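Local structure of catechol O-methyltransferase (Mycobacterium tuberculosis, 6JCL) at residues V161-N166 with F214-V219. The protein transfers a methyl group from S-adenosyl-L-methionine to a hydroxyl of catechol-like compounds, using a divalent metal cation. Numbering follows the deposited sequence.
Sequences VIVVDN and FALALV. With SR (strontium ion), chain J.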
ATOM      1  N   VAL A 161       9.518   7.497  -0.668  1.00 19.56           N
ATOM      2  CA  VAL A 161       8.975   6.169  -0.388  1.00 20.13           C
ATOM      3  C   VAL A 161       9.923   5.126  -0.957  1.00 20.07           C
ATOM      4  O   VAL A 161      10.357   5.243  -2.109  1.00 18.23           O
ATOM      5  CB  VAL A 161       7.574   6.007  -1.004  1.00 18.15           C
ATOM      6  CG1 VAL A 161       7.025   4.603  -0.746  1.00 17.24           C
ATOM      7  CG2 VAL A 161       6.616   7.068  -0.448  1.00 18.86           C
ATOM      8  N   ILE A 162      10.256   4.112  -0.150  1.00 17.56           N
ATOM      9  CA  ILE A 162      11.014   2.942  -0.601  1.00 17.02           C
ATOM     10  C   ILE A 162      10.104   1.734  -0.476  1.00 17.96           C
ATOM     11  O   ILE A 162       9.531   1.493   0.596  1.00 19.17           O
ATOM     12  CB  ILE A 162      12.305   2.727   0.219  1.00 18.46           C
ATOM     13  CG1 ILE A 162      13.246   3.930   0.069  1.00 21.02           C
ATOM     14  CG2 ILE A 162      13.019   1.439  -0.252  1.00 18.17           C
ATOM     15  CD1 ILE A 162      14.459   3.928   1.073  1.00 22.28           C
ATOM     16  N   VAL A 163       9.979   0.972  -1.556  1.00 15.73           N
ATOM     17  CA  VAL A 163       9.203  -0.266  -1.556  1.00 15.08           C
ATOM     18  C   VAL A 163      10.148  -1.406  -1.908  1.00 18.05           C
ATOM     19  O   VAL A 163      10.902  -1.306  -2.886  1.00 16.69           O
ATOM     20  CB  VAL A 163       8.033  -0.196  -2.555  1.00 14.86           C
ATOM     21  CG1 VAL A 163       7.325  -1.549  -2.634  1.00 15.61           C
ATOM     22  CG2 VAL A 163       7.026   0.907  -2.156  1.00 18.80           C
ATOM     23  N   VAL A 164      10.124  -2.474  -1.108  1.00 15.64           N
ATOM     24  CA  VAL A 164      10.944  -3.660  -1.352  1.00 15.76           C
ATOM     25  C   VAL A 164       9.992  -4.830  -1.591  1.00 16.24           C
ATOM     26  O   VAL A 164       9.129  -5.111  -0.748  1.00 16.13           O
ATOM     27  CB  VAL A 164      11.895  -3.968  -0.184  1.00 16.24           C
ATOM     28  CG1 VAL A 164      12.805  -5.142  -0.562  1.00 14.82           C
ATOM     29  CG2 VAL A 164      12.720  -2.713   0.231  1.00 15.67           C
ATOM     30  N   ASP A 165      10.148  -5.502  -2.731  1.00 14.10           N
ATOM     31  CA  ASP A 165       9.294  -6.634  -3.084  1.00 15.15           C
ATOM     32  C   ASP A 165       9.800  -7.944  -2.466  1.00 16.84           C
ATOM     33  O   ASP A 165      10.993  -8.120  -2.180  1.00 14.79           O
ATOM     34  CB  ASP A 165       9.231  -6.789  -4.610  1.00 16.26           C
ATOM     35  CG  ASP A 165       7.985  -7.536  -5.077  1.00 17.87           C
ATOM     36  OD1 ASP A 165       6.995  -7.599  -4.312  1.00 19.26           O
ATOM     37  OD2 ASP A 165       7.996  -8.061  -6.224  1.00 18.44           O
ATOM     38  N   ASN A 166       8.864  -8.874  -2.272  1.00 14.10           N
ATOM     39  CA  ASN A 166       9.174 -10.286  -1.964  1.00 13.75           C
ATOM     40  C   ASN A 166       9.839 -10.477  -0.596  1.00 17.42           C
ATOM     41  O   ASN A 166      10.770 -11.264  -0.468  1.00 16.63           O
ATOM     42  CB  ASN A 166      10.071 -10.930  -3.043  1.00 18.66           C
ATOM     43  CG  ASN A 166       9.537 -10.764  -4.458  1.00 19.73           C
ATOM     44  OD1 ASN A 166      10.183 -10.134  -5.305  1.00 16.77           O
ATOM     45  ND2 ASN A 166       8.360 -11.341  -4.732  1.00 16.49           N
ATOM     46  N   PHE A 214       5.406  -7.191   0.896  1.00 13.60           N
ATOM     47  CA  PHE A 214       6.304  -6.099   0.553  1.00 13.66           C
ATOM     48  C   PHE A 214       6.570  -5.254   1.785  1.00 16.70           C
ATOM     49  O   PHE A 214       5.749  -5.189   2.705  1.00 16.75           O
ATOM     50  CB  PHE A 214       5.710  -5.228  -0.576  1.00 15.49           C
ATOM     51  CG  PHE A 214       4.436  -4.518  -0.197  1.00 13.74           C
ATOM     52  CD1 PHE A 214       3.198  -5.169  -0.255  1.00 18.13           C
ATOM     53  CD2 PHE A 214       4.467  -3.202   0.223  1.00 15.86           C
ATOM     54  CE1 PHE A 214       2.029  -4.508   0.088  1.00 21.56           C
ATOM     55  CE2 PHE A 214       3.296  -2.536   0.565  1.00 18.55           C
ATOM     56  CZ  PHE A 214       2.069  -3.179   0.488  1.00 22.94           C
ATOM     57  N   ALA A 215       7.740  -4.619   1.798  1.00 14.95           N
ATOM     58  CA  ALA A 215       8.076  -3.625   2.804  1.00 14.71           C
ATOM     59  C   ALA A 215       7.876  -2.249   2.186  1.00 18.39           C
ATOM     60  O   ALA A 215       8.186  -2.030   1.007  1.00 16.84           O
ATOM     61  CB  ALA A 215       9.524  -3.787   3.286  1.00 15.04           C
ATOM     62  N   LEU A 216       7.346  -1.327   2.984  1.00 15.98           N
ATOM     63  CA  LEU A 216       7.195   0.063   2.558  1.00 16.01           C
ATOM     64  C   LEU A 216       7.786   0.938   3.640  1.00 18.45           C
ATOM     65  O   LEU A 216       7.459   0.771   4.812  1.00 17.20           O
ATOM     66  CB  LEU A 216       5.721   0.410   2.304  1.00 16.18           C
ATOM     67  CG  LEU A 216       5.466   1.815   1.684  1.00 19.83           C
ATOM     68  CD1 LEU A 216       4.254   1.839   0.752  1.00 24.70           C
ATOM     69  CD2 LEU A 216       5.285   2.829   2.786  1.00 24.39           C
ATOM     70  N   ALA A 217       8.666   1.864   3.260  1.00 17.01           N
ATOM     71  CA  ALA A 217       9.310   2.722   4.241  1.00 17.86           C
ATOM     72  C   ALA A 217       9.321   4.166   3.760  1.00 20.27           C
ATOM     73  O   ALA A 217       9.327   4.434   2.556  1.00 19.16           O
ATOM     74  CB  ALA A 217      10.740   2.258   4.517  1.00 19.18           C
ATOM     75  N   LEU A 218       9.323   5.093   4.718  1.00 19.25           N
ATOM     76  CA  LEU A 218       9.555   6.500   4.425  1.00 23.38           C
ATOM     77  C   LEU A 218      10.977   6.849   4.811  1.00 24.86           C
ATOM     78  O   LEU A 218      11.465   6.408   5.855  1.00 21.46           O
ATOM     79  CB  LEU A 218       8.584   7.391   5.188  1.00 25.05           C
ATOM     80  CG  LEU A 218       7.120   7.281   4.772  1.00 27.56           C
ATOM     81  CD1 LEU A 218       6.313   8.372   5.471  1.00 27.73           C
ATOM     82  CD2 LEU A 218       6.936   7.389   3.260  1.00 25.41           C
ATOM     83  N   VAL A 219      11.641   7.638   3.971  1.00 21.31           N
ATOM     84  CA  VAL A 219      12.963   8.141   4.320  1.00 22.23           C
ATOM     85  C   VAL A 219      12.734   9.303   5.276  1.00 29.42           C
ATOM     86  O   VAL A 219      12.335  10.394   4.865  1.00 25.57           O
ATOM     87  CB  VAL A 219      13.755   8.579   3.083  1.00 22.43           C
ATOM     88  CG1 VAL A 219      15.150   9.153   3.500  1.00 23.58           C
ATOM     89  CG2 VAL A 219      13.918   7.415   2.109  1.00 21.31           C
TER
HETATM   90 SR    SR J 302       9.603  -9.271  -7.660  0.85 18.14          SR
HETATM   91  O   HOH W   1       8.081  -8.968  -9.676  1.00 20.56           O
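Ile162 O is gripped from the neighbouring strand by Ala217 N, 2.8 Å away, and approached by Leu216 CA at 3.4 Å in a CA-H...O contact. Ile162 N returns a nearly straight bond to Ala217 O (N-H...O 173°), and Val164 and Ala215 exchange a second reciprocal pair, with Val164 N 2.9 Å from Ala215 O. Two such pairs, with strand axes at 167°, define antiparallel pairing. On the face bearing Val161, Val163 and Leu216, Leu216 lies across both valines, with the branch point Leu216 CG 4.0 Å from Val161 CG1 and the methyl Leu216 CD1 4.1 Å from Val163 CG2. Val161 CG2, anti to the carbonyl carbon, meets Leu218 CD2 at 3.7 Å; Leu54 and Ala58 of the second subunit pack on this face. On the face bearing Ile162, Val164, Ala215 and Ala217, Ile162 reaches Val219 CG2 through its CD1, while Met192 of helix 180-194 covers Val164, Ala215 and Ala217. Strand 160-165 is thus held between parallel strand 133-138 and antiparallel strand 212-219, as in the class I methyltransferase fold. Just past this pairing, Asp165 OD2 (2.5 Å) and Asn166 OD1 bind strontium, joined by Asp139 and a water. Asp212 accepts a hydrogen bond from Asn166 ND2, which probably helps orient the amide oxygen; an apolar, backbone-bonded strand pair therefore carries metal ligands at its end.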